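Long-range contact in glycoside hydrolase, family 11\:clostridium cellulosome enzyme, dockerin type i\:polysaccharide (Clostridium thermocellum, PDB 2C71), which removes acetyl groups from acetylated xylan as a metal-dependent, family 4 carbohydrate esterase that takes part in plant cell-wall degradation: residues V7-D12 against T150-H155. Sequence-based numbering, arbitrary orientation. Where two conformers were deposited one is given.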
loop_
_atom_site.group_PDB
_atom_site.type_symbol
_atom_site.label_atom_id
_atom_site.label_comp_id
_atom_site.label_asym_id
_atom_site.label_seq_id
_atom_site.Cartn_x
_atom_site.Cartn_y
_atom_site.Cartn_z
ATOM N N VAL A 7 -10.746 1.784 8.185
ATOM C CA VAL A 7 -9.849 0.848 7.464
ATOM C C VAL A 7 -8.943 1.649 6.574
ATOM O O VAL A 7 -9.252 2.771 6.164
ATOM C CB VAL A 7 -10.609 -0.201 6.613
ATOM C CG1 VAL A 7 -11.203 -1.344 7.516
ATOM C CG2 VAL A 7 -11.698 0.510 5.742
ATOM N N ALA A 8 -7.839 1.004 6.210
ATOM C CA ALA A 8 -6.871 1.572 5.284
ATOM C C ALA A 8 -6.748 0.676 4.049
ATOM O O ALA A 8 -6.215 -0.418 4.129
ATOM C CB ALA A 8 -5.550 1.734 5.954
ATOM N N LEU A 9 -7.159 1.211 2.935
ATOM C CA LEU A 9 -7.070 0.534 1.694
ATOM C C LEU A 9 -5.656 0.824 1.126
ATOM O O LEU A 9 -5.288 2.008 0.993
ATOM C CB LEU A 9 -8.228 1.092 0.866
ATOM C CG LEU A 9 -8.405 0.512 -0.520
ATOM C CD1 LEU A 9 -8.767 -0.957 -0.480
ATOM C CD2 LEU A 9 -9.458 1.349 -1.273
ATOM N N THR A 10 -4.853 -0.215 0.819
ATOM C CA THR A 10 -3.481 -0.041 0.387
ATOM C C THR A 10 -3.216 -0.891 -0.865
ATOM O O THR A 10 -3.860 -1.930 -1.067
ATOM C CB THR A 10 -2.465 -0.375 1.495
ATOM O OG1 THR A 10 -2.357 -1.774 1.668
ATOM C CG2 THR A 10 -2.798 0.311 2.829
ATOM N N PHE A 11 -2.301 -0.398 -1.710
ATOM C CA PHE A 11 -2.074 -0.987 -3.028
ATOM C C PHE A 11 -0.589 -1.126 -3.283
ATOM O O PHE A 11 0.144 -0.147 -3.247
ATOM C CB PHE A 11 -2.660 -0.093 -4.113
ATOM C CG PHE A 11 -4.148 0.049 -4.028
ATOM C CD1 PHE A 11 -4.975 -0.928 -4.586
ATOM C CD2 PHE A 11 -4.746 1.138 -3.391
ATOM C CE1 PHE A 11 -6.363 -0.840 -4.466
ATOM C CE2 PHE A 11 -6.121 1.219 -3.283
ATOM C CZ PHE A 11 -6.901 0.233 -3.808
ATOM N N ASP A 12 -0.147 -2.347 -3.572
ATOM C CA ASP A 12 1.260 -2.610 -3.865
ATOM C C ASP A 12 1.560 -2.575 -5.365
ATOM O O ASP A 12 0.663 -2.763 -6.190
ATOM C CB ASP A 12 1.687 -3.957 -3.278
ATOM C CG ASP A 12 1.883 -3.902 -1.776
ATOM O OD1 ASP A 12 1.857 -2.788 -1.211
ATOM O OD2 ASP A 12 2.063 -4.975 -1.161
ATOM N N THR A 150 -8.374 -2.548 10.342
ATOM C CA THR A 150 -7.669 -3.399 9.370
ATOM C C THR A 150 -6.935 -2.550 8.326
ATOM O O THR A 150 -7.478 -1.594 7.763
ATOM C CB THR A 150 -8.671 -4.303 8.661
ATOM O OG1 THR A 150 -9.297 -5.175 9.615
ATOM C CG2 THR A 150 -8.098 -5.098 7.509
ATOM N N ILE A 151 -5.727 -3.019 7.984
ATOM C CA ILE A 151 -4.988 -2.588 6.801
ATOM C C ILE A 151 -5.288 -3.614 5.704
ATOM O O ILE A 151 -5.056 -4.803 5.918
ATOM C CB ILE A 151 -3.506 -2.478 7.090
ATOM C CG1 ILE A 151 -3.213 -1.428 8.178
ATOM C CG2 ILE A 151 -2.713 -2.212 5.807
ATOM C CD1 ILE A 151 -1.751 -1.440 8.697
ATOM N N ILE A 152 -5.845 -3.178 4.587
ATOM C CA ILE A 152 -6.224 -4.060 3.471
ATOM C C ILE A 152 -5.105 -4.015 2.440
ATOM O O ILE A 152 -4.757 -2.931 1.952
ATOM C CB ILE A 152 -7.514 -3.557 2.804
ATOM C CG1 ILE A 152 -8.691 -3.448 3.795
ATOM C CG2 ILE A 152 -7.869 -4.473 1.634
ATOM C CD1 ILE A 152 -9.827 -2.644 3.279
ATOM N N LEU A 153 -4.519 -5.160 2.123
ATOM C CA LEU A 153 -3.420 -5.306 1.161
ATOM C C LEU A 153 -4.019 -5.782 -0.177
ATOM O O LEU A 153 -4.439 -6.944 -0.310
ATOM C CB LEU A 153 -2.378 -6.251 1.678
ATOM C CG LEU A 153 -1.066 -6.348 0.871
ATOM C CD1 LEU A 153 -0.057 -7.165 1.679
ATOM C CD2 LEU A 153 -1.198 -6.907 -0.526
ATOM N N LEU A 154 -4.090 -4.878 -1.161
ATOM C CA LEU A 154 -4.415 -5.159 -2.541
ATOM C C LEU A 154 -3.233 -4.777 -3.424
ATOM O O LEU A 154 -2.252 -4.210 -2.967
ATOM C CB LEU A 154 -5.705 -4.408 -2.954
ATOM C CG LEU A 154 -6.961 -4.856 -2.234
ATOM C CD1 LEU A 154 -8.119 -3.890 -2.557
ATOM C CD2 LEU A 154 -7.343 -6.317 -2.641
ATOM N N HIS A 155 -3.348 -5.091 -4.715
ATOM C CA HIS A 155 -2.326 -4.711 -5.703
ATOM C C HIS A 155 -2.979 -3.803 -6.729
ATOM O O HIS A 155 -4.007 -4.161 -7.330
ATOM C CB HIS A 155 -1.802 -5.958 -6.437
ATOM C CG HIS A 155 -1.062 -6.896 -5.532
ATOM N ND1 HIS A 155 -1.688 -7.737 -4.637
ATOM C CD2 HIS A 155 0.269 -7.067 -5.340
ATOM C CE1 HIS A 155 -0.769 -8.389 -3.940
ATOM N NE2 HIS A 155 0.428 -7.993 -4.342
HETATM O O HOH W 1 2.805 -7.014 -3.172
#
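Val7-Asp12 and Thr150-His155 run side by side, strands 7-12 and 151-155 pairing in parallel, Ala8 facing Ile151 and each following residue its counterpart up to Asp12 and His155. The short axes are inclined at 36°, a pronounced twist between neighbouring strands. Backbone bonds alternate between the segments: Ala8 N donates to Thr150 O, Ile152 N to Ala8 O, Thr10 N to Ile152 O, Leu154 N to Thr10 O and Asp12 N to Leu154 O. Phe11 CA also lies 3.2 Å from Leu154 O in a C-H...O contact. Ile152 O is gripped twice, because Thr10 OG1, set between its own backbone N and carbonyl carbon (chi1 75°), turns back to donate to it at 2.7 Å, tilted 35° from the carbonyl plane. The strands belong to the distorted beta/alpha barrel of the NodB homology domain, in which helix 17-30 covers Leu9 and Phe11 and helix 185-192 packs over Ala8 and Ile151. On the face carrying Leu9, Phe11, Ile152 and Leu154, Leu9 CD1, in the conformer given, meets Leu154 CD1 at 3.7 Å and, more loosely, Ile152 CG2. The Phe11 side chain lies alongside that of Leu154, with CD1 3.9 Å from Leu154 CB. Thr10 CG2 touches Ile151 CG2 at 3.9 Å on the other face. At the C-terminal ends, close to the magnesium ion bound by Asp13 and His64, Asp12 OD2 sits 3.8 Å from Leu153 CD2, the two side chains crossing at about a right angle. A water bridges Asp12 OD2, to which it donates, and His155 NE2, 2.8 Å away from the water oxygen. Arg102 forms a salt bridge with Asp12 OD1 and hydrogen-bonds Thr10 OG1, while Asp128 hydrogen-bonds His155 ND1, anchoring the imidazole at its other nitrogen.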